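Long-range contacts in L-lysine 6-monooxygenase involved in desferrioxamine biosynthesis (Erwinia amylovora CFBP1430, PDB 5O8P), which probably catalyses the FAD- and NADPH-dependent N-hydroxylation of cadaverine on the pathway to the siderophore desferrioxamine E: residues G43-M51 with R100-Q108; S179-Q190 with S203-D214. All coordinates share one frame; numbering follows the deposited sequence.

How the interactions relate
Interactions 1 and 2 follow one another along the chain, the first closing before the second opens, and their centres lie about 17 Å apart. Interaction 1 sets the loop 43-51 against helix 100-113 where the flavin binds; interaction 2 pairs helix 182-190 with helix 202-213 beside the five-stranded parallel sheet. The two touch directly. Arg100 NH2 forms a salt bridge with Glu206 OE1 at 2.7 Å, Gly49 O probably accepts a hydrogen bond from Leu183 N, and the bent side chain of Met50 packs against Ser179 and Glu206. The FAD-binding part is thus joined to the part carrying Ser203, which, like Arg100, binds NADP(+) in a structure of this protein.

Interaction 1: residues G43-M51 with R100-Q108; sequences GFDWHTGMM and RKEYNQYCQ. With FAD (flavin-adenine dinucleotide), chain C.
Trp46 reaches from the loop 43-51 between helix 100-113 and the FAD. Its CB lies 3.7 Å from Asn104 OD1. With CG anti to the backbone N (chi1 -173°), the indole extends past the helix: CE3 and CZ3 meet the ring of Tyr103, whose edge is turned toward the indole face in an offset edge-to-face pair with planes at 65°. His47 CD2 lies over the opposite face, toward its rim. Trp46 CH2 approaches FAD N5 (3.6 Å), and Trp46 NE1 gives a nearly straight 2.6 Å hydrogen bond to FAD O4', so the indole is held by both protein and cofactor. The Asn104 amide fixes the loop backbone, OD1 accepting from Trp46 N at 3.1 Å, with the donor above the carbonyl plane, while ND2 makes a weak bond to Asp45 OD1. One turn on, Gln108 NE2 donates to Phe44 O (3.1 Å), and the Phe44 ring leans obliquely on Cys107. At the start of the helix, the Arg100 guanidinium has the flavin methyl C7M over one face and is salt-bridged to Glu206. The loop, which follows strand 35-38, thereby lies along one side of helix 100-113, with Leu21 and Pro18 of helix 18-27 packing against Phe44 and Trp46 respectively.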
loop_
_atom_site.group_PDB
_atom_site.type_symbol
_atom_site.label_atom_id
_atom_site.label_comp_id
_atom_site.label_asym_id
_atom_site.label_seq_id
_atom_site.Cartn_x
_atom_site.Cartn_y
_atom_site.Cartn_z
ATOM N N GLY B 43 16.006 19.824 30.268
ATOM C CA GLY B 43 16.372 19.567 28.887
ATOM C C GLY B 43 15.129 19.391 28.055
ATOM O O GLY B 43 13.997 19.481 28.563
ATOM N N PHE B 44 15.334 19.144 26.768
ATOM C CA PHE B 44 14.217 18.866 25.885
ATOM C C PHE B 44 13.771 17.441 26.155
ATOM O O PHE B 44 14.591 16.518 26.203
ATOM C CB PHE B 44 14.613 19.013 24.427
ATOM C CG PHE B 44 13.456 18.960 23.487
ATOM C CD1 PHE B 44 12.768 20.126 23.156
ATOM C CD2 PHE B 44 13.048 17.756 22.932
ATOM C CE1 PHE B 44 11.706 20.101 22.262
ATOM C CE2 PHE B 44 11.985 17.710 22.057
ATOM C CZ PHE B 44 11.312 18.890 21.704
ATOM N N ASP B 45 12.472 17.265 26.359
ATOM C CA ASP B 45 11.912 15.943 26.590
ATOM C C ASP B 45 10.431 16.051 26.281
ATOM O O ASP B 45 9.647 16.558 27.080
ATOM C CB ASP B 45 12.177 15.461 28.027
ATOM C CG ASP B 45 12.375 13.942 28.137
ATOM O OD1 ASP B 45 12.435 13.234 27.095
ATOM O OD2 ASP B 45 12.479 13.456 29.294
ATOM N N TRP B 46 10.076 15.585 25.081
ATOM C CA TRP B 46 8.789 15.879 24.449
ATOM C C TRP B 46 7.822 14.725 24.573
ATOM O O TRP B 46 8.085 13.616 24.075
ATOM C CB TRP B 46 9.029 16.161 22.978
ATOM C CG TRP B 46 7.871 16.644 22.183
ATOM C CD1 TRP B 46 7.164 17.801 22.369
ATOM C CD2 TRP B 46 7.316 16.007 21.024
ATOM N NE1 TRP B 46 6.181 17.913 21.404
ATOM C CE2 TRP B 46 6.253 16.827 20.566
ATOM C CE3 TRP B 46 7.588 14.796 20.348
ATOM C CZ2 TRP B 46 5.469 16.483 19.457
ATOM C CZ3 TRP B 46 6.812 14.455 19.239
ATOM C CH2 TRP B 46 5.765 15.300 18.803
ATOM N N HIS B 47 6.713 15.005 25.267
ATOM C CA HIS B 47 5.553 14.119 25.387
ATOM C C HIS B 47 5.941 12.653 25.593
ATOM O O HIS B 47 5.622 11.782 24.762
ATOM C CB HIS B 47 4.613 14.326 24.181
ATOM C CG HIS B 47 3.988 15.693 24.124
ATOM N ND1 HIS B 47 3.602 16.383 25.257
ATOM C CD2 HIS B 47 3.725 16.512 23.078
ATOM C CE1 HIS B 47 3.107 17.557 24.908
ATOM N NE2 HIS B 47 3.166 17.658 23.590
ATOM N N THR B 48 6.642 12.403 26.707
ATOM C CA THR B 48 7.199 11.075 27.050
ATOM C C THR B 48 6.198 10.103 27.678
ATOM O O THR B 48 6.468 8.896 27.737
ATOM C CB THR B 48 8.415 11.181 28.000
ATOM O OG1 THR B 48 8.024 11.842 29.210
ATOM C CG2 THR B 48 9.557 11.937 27.333
ATOM N N GLY B 49 5.056 10.616 28.134
ATOM C CA GLY B 49 3.949 9.754 28.574
ATOM C C GLY B 49 3.256 8.995 27.450
ATOM O O GLY B 49 2.648 7.967 27.684
ATOM N N MET B 50 3.335 9.527 26.236
ATOM C CA MET B 50 2.759 8.941 25.025
ATOM C C MET B 50 3.805 8.351 24.084
ATOM O O MET B 50 3.482 8.057 22.931
ATOM C CB MET B 50 1.976 10.036 24.279
ATOM C CG MET B 50 0.607 10.354 24.847
ATOM S SD MET B 50 -0.392 8.883 25.078
ATOM C CE MET B 50 -0.266 8.076 23.484
ATOM N N MET B 51 5.026 8.154 24.565
ATOM C CA MET B 51 6.109 7.748 23.683
ATOM C C MET B 51 6.208 6.233 23.642
ATOM O O MET B 51 7.138 5.645 24.189
ATOM C CB MET B 51 7.427 8.385 24.117
ATOM C CG MET B 51 8.578 8.160 23.152
ATOM S SD MET B 51 9.848 9.379 23.476
ATOM C CE MET B 51 10.827 8.597 24.764
ATOM N N ARG B 100 8.322 8.385 17.313
ATOM C CA ARG B 100 8.409 9.452 18.317
ATOM C C ARG B 100 9.664 9.366 19.140
ATOM O O ARG B 100 10.210 10.393 19.519
ATOM C CB ARG B 100 7.241 9.432 19.287
ATOM C CG ARG B 100 5.923 9.816 18.678
ATOM C CD ARG B 100 5.209 10.891 19.472
ATOM N NE ARG B 100 3.803 10.838 19.123
ATOM C CZ ARG B 100 2.924 9.976 19.625
ATOM N NH1 ARG B 100 3.284 9.050 20.504
ATOM N NH2 ARG B 100 1.664 10.025 19.208
ATOM N N LYS B 101 10.111 8.154 19.436
ATOM C CA LYS B 101 11.343 7.984 20.179
ATOM C C LYS B 101 12.527 8.566 19.414
ATOM O O LYS B 101 13.389 9.196 20.014
ATOM C CB LYS B 101 11.580 6.515 20.539
ATOM C CG LYS B 101 12.979 6.214 21.062
ATOM C CD LYS B 101 13.016 4.999 21.970
ATOM C CE LYS B 101 12.738 5.408 23.406
ATOM N NZ LYS B 101 12.553 4.227 24.292
ATOM N N GLU B 102 12.565 8.365 18.105
ATOM C CA GLU B 102 13.659 8.888 17.306
ATOM C C GLU B 102 13.559 10.410 17.161
ATOM O O GLU B 102 14.569 11.092 17.188
ATOM C CB GLU B 102 13.715 8.195 15.946
ATOM C CG GLU B 102 14.960 8.527 15.140
ATOM C CD GLU B 102 15.341 7.450 14.140
ATOM O OE1 GLU B 102 14.460 6.891 13.455
ATOM O OE2 GLU B 102 16.553 7.174 14.033
ATOM N N TYR B 103 12.353 10.949 17.025
ATOM C CA TYR B 103 12.190 12.393 16.893
ATOM C C TYR B 103 12.675 13.061 18.151
ATOM O O TYR B 103 13.331 14.107 18.099
ATOM C CB TYR B 103 10.735 12.766 16.651
ATOM C CG TYR B 103 10.461 14.257 16.536
ATOM C CD1 TYR B 103 10.808 14.973 15.399
ATOM C CD2 TYR B 103 9.830 14.938 17.552
ATOM C CE1 TYR B 103 10.535 16.330 15.288
ATOM C CE2 TYR B 103 9.552 16.298 17.450
ATOM C CZ TYR B 103 9.905 16.984 16.324
ATOM O OH TYR B 103 9.629 18.329 16.238
ATOM N N ASN B 104 12.355 12.437 19.281
ATOM C CA ASN B 104 12.762 12.944 20.583
ATOM C C ASN B 104 14.274 12.915 20.704
ATOM O O ASN B 104 14.861 13.899 21.126
ATOM C CB ASN B 104 12.109 12.138 21.712
ATOM C CG ASN B 104 12.305 12.771 23.081
ATOM O OD1 ASN B 104 12.041 13.967 23.268
ATOM N ND2 ASN B 104 12.758 11.972 24.047
ATOM N N GLN B 105 14.899 11.802 20.323
ATOM C CA GLN B 105 16.360 11.701 20.294
ATOM C C GLN B 105 16.995 12.765 19.396
ATOM O O GLN B 105 18.014 13.361 19.760
ATOM C CB GLN B 105 16.793 10.327 19.791
ATOM C CG GLN B 105 16.646 9.199 20.791
ATOM C CD GLN B 105 16.952 7.844 20.189
ATOM O OE1 GLN B 105 17.366 7.724 19.032
ATOM N NE2 GLN B 105 16.733 6.813 20.963
ATOM N N TYR B 106 16.390 12.982 18.230
ATOM C CA TYR B 106 16.834 14.011 17.284
ATOM C C TYR B 106 16.715 15.432 17.862
ATOM O O TYR B 106 17.665 16.204 17.791
ATOM C CB TYR B 106 16.095 13.852 15.931
ATOM C CG TYR B 106 15.937 15.105 15.090
ATOM C CD1 TYR B 106 17.028 15.672 14.454
ATOM C CD2 TYR B 106 14.686 15.702 14.905
ATOM C CE1 TYR B 106 16.902 16.822 13.683
ATOM C CE2 TYR B 106 14.535 16.854 14.139
ATOM C CZ TYR B 106 15.647 17.417 13.522
ATOM O OH TYR B 106 15.514 18.570 12.756
ATOM N N CYS B 107 15.568 15.765 18.442
ATOM C CA CYS B 107 15.395 17.080 19.067
ATOM C C CYS B 107 16.393 17.313 20.200
ATOM O O CYS B 107 16.840 18.431 20.411
ATOM C CB CYS B 107 13.977 17.262 19.593
ATOM S SG CYS B 107 12.758 17.516 18.287
ATOM N N GLN B 108 16.741 16.250 20.918
ATOM C CA GLN B 108 17.697 16.338 22.025
ATOM C C GLN B 108 19.086 16.589 21.488
ATOM O O GLN B 108 19.790 17.441 21.990
ATOM C CB GLN B 108 17.676 15.066 22.884
ATOM C CG GLN B 108 16.471 14.995 23.819
ATOM C CD GLN B 108 16.332 13.659 24.525
ATOM O OE1 GLN B 108 17.069 12.705 24.250
ATOM N NE2 GLN B 108 15.365 13.573 25.427
HETATM P PA FAD C . 5.670 22.162 24.215
HETATM O O1A FAD C . 6.205 20.758 24.428
HETATM O O2A FAD C . 4.373 22.567 24.872
HETATM O O5B FAD C . 6.860 23.147 24.689
HETATM C C5B FAD C . 6.683 24.138 25.697
HETATM C C4B FAD C . 7.897 24.285 26.608
HETATM O O4B FAD C . 7.829 25.550 27.284
HETATM C C3B FAD C . 7.946 23.219 27.696
HETATM O O3B FAD C . 9.272 22.675 27.751
HETATM C C2B FAD C . 7.526 23.950 28.971
HETATM O O2B FAD C . 8.129 23.442 30.165
HETATM C C1B FAD C . 7.999 25.364 28.696
HETATM N N9A FAD C . 7.366 26.439 29.508
HETATM C C8A FAD C . 6.056 26.685 29.717
HETATM N N7A FAD C . 5.899 27.773 30.523
HETATM C C5A FAD C . 7.127 28.237 30.838
HETATM C C6A FAD C . 7.704 29.345 31.647
HETATM N N6A FAD C . 6.907 30.217 32.311
HETATM N N1A FAD C . 9.057 29.463 31.700
HETATM C C2A FAD C . 9.877 28.609 31.051
HETATM N N3A FAD C . 9.421 27.581 30.310
HETATM C C4A FAD C . 8.087 27.350 30.164
HETATM N N1 FAD C . 2.036 17.481 15.839
HETATM C C2 FAD C . 2.525 17.076 14.637
HETATM O O2 FAD C . 2.559 17.909 13.704
HETATM N N3 FAD C . 2.978 15.819 14.427
HETATM C C4 FAD C . 2.965 14.886 15.396
HETATM O O4 FAD C . 3.383 13.733 15.175
HETATM C C4X FAD C . 2.446 15.249 16.738
HETATM N N5 FAD C . 2.409 14.360 17.755
HETATM C C5X FAD C . 1.925 14.723 18.966
HETATM C C6 FAD C . 1.910 13.763 19.976
HETATM C C7 FAD C . 1.429 14.062 21.249
HETATM C C7M FAD C . 1.419 13.004 22.325
HETATM C C8 FAD C . 0.924 15.438 21.527
HETATM C C8M FAD C . 0.398 15.787 22.893
HETATM C C9 FAD C . 0.931 16.406 20.521
HETATM C C9A FAD C . 1.415 16.118 19.232
HETATM N N10 FAD C . 1.449 17.080 18.166
HETATM C C10 FAD C . 1.960 16.649 16.910
HETATM C "C1'" FAD C . 0.985 18.488 18.303
HETATM C "C2'" FAD C . 2.135 19.464 18.643
HETATM O "O2'" FAD C . 3.272 19.221 17.789
HETATM C "C3'" FAD C . 2.579 19.415 20.118
HETATM O "O3'" FAD C . 1.486 19.762 20.983
HETATM C "C4'" FAD C . 3.760 20.343 20.430
HETATM O "O4'" FAD C . 4.480 19.835 21.559
HETATM C "C5'" FAD C . 3.326 21.775 20.730
HETATM O "O5'" FAD C . 4.424 22.656 20.485
HETATM P P FAD C . 5.018 23.564 21.663
HETATM O O1P FAD C . 6.207 24.324 21.114
HETATM O O2P FAD C . 3.821 24.311 22.181
HETATM O O3P FAD C . 5.543 22.341 22.601
#

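Interaction 2: residues S179-Q190 with S203-D214; sequences SSEYLLNKEKLQ and SAAEIYYDLLTD
Helix segments 182-190 and 203-213 run in broadly the same direction, their axes 42° apart and 11.8 Å from each other at closest approach, a distance bridged largely by long side chains. The Tyr182 ring presents one face to Ile207, whose CG1 sits 3.9 Å from the ring centroid in a CH-pi contact, while Lys186 CB lies over the rim of the opposite face. Ile207 CD1 also reaches Ser179 CB. Asp210 OD2 is gripped twice: Tyr182 OH donates at 2.6 Å to its anti lone pair, and Lys186 NZ forms a 2.8 Å salt bridge from the syn side, tilted out of the carboxylate plane. Lys186 gets there fully extended, with CG anti to the backbone N (chi1 -177°). The paired lysine would be expected to favour the charged carboxylate. Farther along, Gln190 NE2 donates to Asp214 OD2 at 3.1 Å and also bonds Tyr220 OH, while Leu211 CD2 touches Gln190 CG and lies at the edge of the Tyr182 ring. Strand 194-198 connects the helices, and its Val197 and Ile195 pack under Ile207 and Leu211. This helix-strand-helix unit, with a GxGxxA-type sequence running from the turn after strand 194-198 into the second helix, is consistent with a Rossmann-type NADP(H)-binding fold.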
loop_
_atom_site.group_PDB
_atom_site.type_symbol
_atom_site.label_atom_id
_atom_site.label_comp_id
_atom_site.label_asym_id
_atom_site.label_seq_id
_atom_site.Cartn_x
_atom_site.Cartn_y
_atom_site.Cartn_z
ATOM N N SER B 179 -3.868 11.271 29.235
ATOM C CA SER B 179 -3.049 10.589 28.237
ATOM C C SER B 179 -1.557 10.867 28.436
ATOM O O SER B 179 -0.730 9.971 28.350
ATOM C CB SER B 179 -3.469 11.000 26.834
ATOM O OG SER B 179 -3.286 12.392 26.641
ATOM N N SER B 180 -1.230 12.126 28.733
ATOM C CA SER B 180 0.144 12.577 29.007
ATOM C C SER B 180 0.880 11.829 30.118
ATOM O O SER B 180 2.107 11.825 30.129
ATOM C CB SER B 180 0.137 14.060 29.349
ATOM O OG SER B 180 -0.879 14.338 30.278
ATOM N N GLU B 181 0.143 11.231 31.057
ATOM C CA GLU B 181 0.732 10.446 32.129
ATOM C C GLU B 181 0.539 8.932 31.916
ATOM O O GLU B 181 0.621 8.144 32.881
ATOM C CB GLU B 181 0.069 10.856 33.437
ATOM C CG GLU B 181 0.005 12.351 33.719
ATOM C CD GLU B 181 -0.846 12.643 34.963
ATOM O OE1 GLU B 181 -0.417 12.305 36.101
ATOM O OE2 GLU B 181 -1.966 13.189 34.805
ATOM N N TYR B 182 0.251 8.514 30.680
ATOM C CA TYR B 182 -0.166 7.138 30.410
ATOM C C TYR B 182 0.946 6.127 30.677
ATOM O O TYR B 182 0.743 5.180 31.427
ATOM C CB TYR B 182 -0.678 6.963 28.965
ATOM C CG TYR B 182 -0.820 5.513 28.540
ATOM C CD1 TYR B 182 -1.784 4.690 29.129
ATOM C CD2 TYR B 182 0.011 4.965 27.567
ATOM C CE1 TYR B 182 -1.902 3.357 28.760
ATOM C CE2 TYR B 182 -0.119 3.636 27.171
ATOM C CZ TYR B 182 -1.076 2.834 27.768
ATOM O OH TYR B 182 -1.220 1.503 27.411
ATOM N N LEU B 183 2.105 6.312 30.061
ATOM C CA LEU B 183 3.165 5.319 30.206
ATOM C C LEU B 183 3.570 5.068 31.652
ATOM O O LEU B 183 3.854 3.930 31.994
ATOM C CB LEU B 183 4.396 5.657 29.359
ATOM C CG LEU B 183 4.445 5.106 27.919
ATOM C CD1 LEU B 183 5.886 5.204 27.429
ATOM C CD2 LEU B 183 3.934 3.671 27.764
ATOM N N LEU B 184 3.543 6.097 32.488
ATOM C CA LEU B 184 3.860 5.949 33.925
ATOM C C LEU B 184 2.821 5.114 34.676
ATOM O O LEU B 184 3.170 4.382 35.598
ATOM C CB LEU B 184 3.951 7.307 34.632
ATOM C CG LEU B 184 4.754 8.487 34.062
ATOM C CD1 LEU B 184 4.586 9.701 34.984
ATOM C CD2 LEU B 184 6.226 8.141 33.828
ATOM N N ASN B 185 1.553 5.239 34.287
ATOM C CA ASN B 185 0.447 4.543 34.956
ATOM C C ASN B 185 -0.049 3.268 34.244
ATOM O O ASN B 185 -1.030 2.667 34.674
ATOM C CB ASN B 185 -0.718 5.511 35.128
ATOM C CG ASN B 185 -0.387 6.649 36.068
ATOM O OD1 ASN B 185 -0.743 6.620 37.250
ATOM N ND2 ASN B 185 0.300 7.655 35.556
ATOM N N LYS B 186 0.624 2.850 33.177
ATOM C CA LYS B 186 0.149 1.741 32.360
ATOM C C LYS B 186 0.110 0.440 33.147
ATOM O O LYS B 186 -0.898 -0.287 33.135
ATOM C CB LYS B 186 1.039 1.556 31.134
ATOM C CG LYS B 186 0.567 0.455 30.196
ATOM C CD LYS B 186 1.504 0.298 29.029
ATOM C CE LYS B 186 1.221 -0.993 28.304
ATOM N NZ LYS B 186 2.193 -1.118 27.192
ATOM N N GLU B 187 1.218 0.150 33.819
ATOM C CA GLU B 187 1.330 -1.060 34.610
ATOM C C GLU B 187 0.211 -1.119 35.669
ATOM O O GLU B 187 -0.360 -2.179 35.909
ATOM C CB GLU B 187 2.719 -1.141 35.248
ATOM C CG GLU B 187 3.048 -2.527 35.788
ATOM C CD GLU B 187 3.991 -2.512 36.977
ATOM O OE1 GLU B 187 4.974 -1.735 36.963
ATOM O OE2 GLU B 187 3.744 -3.292 37.925
ATOM N N LYS B 188 -0.117 0.025 36.267
ATOM C CA LYS B 188 -1.182 0.125 37.274
ATOM C C LYS B 188 -2.579 -0.005 36.670
ATOM O O LYS B 188 -3.481 -0.550 37.308
ATOM C CB LYS B 188 -1.021 1.434 38.059
ATOM C CG LYS B 188 -2.050 1.725 39.142
ATOM C CD LYS B 188 -3.070 2.753 38.670
ATOM C CE LYS B 188 -3.767 3.458 39.831
ATOM N NZ LYS B 188 -4.427 4.703 39.340
ATOM N N LEU B 189 -2.759 0.509 35.459
ATOM C CA LEU B 189 -4.018 0.353 34.736
ATOM C C LEU B 189 -4.284 -1.106 34.367
ATOM O O LEU B 189 -5.392 -1.596 34.560
ATOM C CB LEU B 189 -4.029 1.219 33.466
ATOM C CG LEU B 189 -4.265 2.714 33.688
ATOM C CD1 LEU B 189 -3.822 3.529 32.476
ATOM C CD2 LEU B 189 -5.729 2.981 34.036
ATOM N N GLN B 190 -3.265 -1.791 33.853
ATOM C CA GLN B 190 -3.418 -3.174 33.369
ATOM C C GLN B 190 -3.732 -4.202 34.469
ATOM O O GLN B 190 -4.257 -5.277 34.174
ATOM C CB GLN B 190 -2.193 -3.597 32.526
ATOM C CG GLN B 190 -2.099 -2.824 31.202
ATOM C CD GLN B 190 -0.984 -3.294 30.287
ATOM O OE1 GLN B 190 0.172 -3.333 30.685
ATOM N NE2 GLN B 190 -1.329 -3.651 29.051
ATOM N N SER B 203 -4.233 10.315 20.405
ATOM C CA SER B 203 -3.701 9.781 21.677
ATOM C C SER B 203 -4.589 8.671 22.220
ATOM O O SER B 203 -4.088 7.602 22.567
ATOM C CB SER B 203 -3.531 10.890 22.714
ATOM O OG SER B 203 -2.389 11.661 22.393
ATOM N N ALA B 204 -5.892 8.939 22.266
ATOM C CA ALA B 204 -6.889 7.953 22.661
ATOM C C ALA B 204 -6.723 6.658 21.877
ATOM O O ALA B 204 -6.661 5.570 22.451
ATOM C CB ALA B 204 -8.302 8.503 22.445
ATOM N N ALA B 205 -6.633 6.787 20.560
ATOM C CA ALA B 205 -6.538 5.621 19.695
ATOM C C ALA B 205 -5.255 4.843 19.931
ATOM O O ALA B 205 -5.288 3.616 19.999
ATOM C CB ALA B 205 -6.658 6.021 18.238
ATOM N N GLU B 206 -4.132 5.545 20.054
ATOM C CA GLU B 206 -2.841 4.888 20.301
ATOM C C GLU B 206 -2.847 4.110 21.598
ATOM O O GLU B 206 -2.327 2.997 21.645
ATOM C CB GLU B 206 -1.716 5.904 20.346
ATOM C CG GLU B 206 -1.329 6.392 18.975
ATOM C CD GLU B 206 -0.346 7.541 18.988
ATOM O OE1 GLU B 206 -0.014 8.058 20.079
ATOM O OE2 GLU B 206 0.104 7.934 17.882
ATOM N N ILE B 207 -3.442 4.710 22.629
ATOM C CA ILE B 207 -3.611 4.071 23.921
ATOM C C ILE B 207 -4.536 2.880 23.793
ATOM O O ILE B 207 -4.189 1.805 24.256
ATOM C CB ILE B 207 -4.147 5.063 24.988
ATOM C CG1 ILE B 207 -3.036 6.017 25.387
ATOM C CG2 ILE B 207 -4.693 4.345 26.220
ATOM C CD1 ILE B 207 -3.482 7.179 26.246
ATOM N N TYR B 208 -5.700 3.070 23.170
ATOM C CA TYR B 208 -6.653 1.972 22.989
ATOM C C TYR B 208 -6.014 0.775 22.290
ATOM O O TYR B 208 -6.182 -0.359 22.716
ATOM C CB TYR B 208 -7.907 2.415 22.232
ATOM C CG TYR B 208 -9.007 1.393 22.333
ATOM C CD1 TYR B 208 -9.120 0.371 21.395
ATOM C CD2 TYR B 208 -9.914 1.427 23.390
ATOM C CE1 TYR B 208 -10.127 -0.572 21.482
ATOM C CE2 TYR B 208 -10.920 0.480 23.505
ATOM C CZ TYR B 208 -11.032 -0.518 22.549
ATOM O OH TYR B 208 -12.044 -1.450 22.670
ATOM N N TYR B 209 -5.271 1.039 21.231
ATOM C CA TYR B 209 -4.535 -0.005 20.538
ATOM C C TYR B 209 -3.498 -0.681 21.440
ATOM O O TYR B 209 -3.337 -1.902 21.406
ATOM C CB TYR B 209 -3.865 0.565 19.278
ATOM C CG TYR B 209 -3.264 -0.503 18.410
ATOM C CD1 TYR B 209 -4.048 -1.227 17.518
ATOM C CD2 TYR B 209 -1.919 -0.817 18.505
ATOM C CE1 TYR B 209 -3.499 -2.221 16.733
ATOM C CE2 TYR B 209 -1.365 -1.807 17.720
ATOM C CZ TYR B 209 -2.165 -2.505 16.843
ATOM O OH TYR B 209 -1.610 -3.473 16.066
ATOM N N ASP B 210 -2.791 0.121 22.234
ATOM C CA ASP B 210 -1.740 -0.385 23.124
ATOM C C ASP B 210 -2.326 -1.366 24.133
ATOM O O ASP B 210 -1.784 -2.450 24.324
ATOM C CB ASP B 210 -1.058 0.779 23.858
ATOM C CG ASP B 210 0.307 0.417 24.412
ATOM O OD1 ASP B 210 1.188 0.053 23.609
ATOM O OD2 ASP B 210 0.510 0.559 25.641
ATOM N N LEU B 211 -3.443 -0.975 24.748
ATOM C CA LEU B 211 -4.132 -1.801 25.738
ATOM C C LEU B 211 -4.798 -3.020 25.110
ATOM O O LEU B 211 -4.766 -4.100 25.697
ATOM C CB LEU B 211 -5.170 -0.974 26.525
ATOM C CG LEU B 211 -4.589 0.149 27.398
ATOM C CD1 LEU B 211 -5.691 1.054 27.935
ATOM C CD2 LEU B 211 -3.771 -0.425 28.533
ATOM N N LEU B 212 -5.397 -2.847 23.928
ATOM C CA LEU B 212 -6.050 -3.948 23.197
ATOM C C LEU B 212 -5.072 -5.078 22.878
ATOM O O LEU B 212 -5.444 -6.247 22.906
ATOM C CB LEU B 212 -6.696 -3.442 21.903
ATOM C CG LEU B 212 -7.483 -4.456 21.057
ATOM C CD1 LEU B 212 -8.586 -5.125 21.866
ATOM C CD2 LEU B 212 -8.077 -3.778 19.831
ATOM N N THR B 213 -3.830 -4.715 22.588
ATOM C CA THR B 213 -2.754 -5.675 22.374
ATOM C C THR B 213 -2.628 -6.689 23.509
ATOM O O THR B 213 -2.422 -7.863 23.251
ATOM C CB THR B 213 -1.420 -4.926 22.167
ATOM O OG1 THR B 213 -1.503 -4.148 20.960
ATOM C CG2 THR B 213 -0.236 -5.875 22.085
ATOM N N ASP B 214 -2.785 -6.249 24.754
ATOM C CA ASP B 214 -2.636 -7.128 25.917
ATOM C C ASP B 214 -3.964 -7.506 26.591
ATOM O O ASP B 214 -3.969 -7.931 27.752
ATOM C CB ASP B 214 -1.699 -6.472 26.941
ATOM C CG ASP B 214 -0.348 -6.095 26.357
ATOM O OD1 ASP B 214 0.160 -6.799 25.452
ATOM O OD2 ASP B 214 0.216 -5.088 26.827
#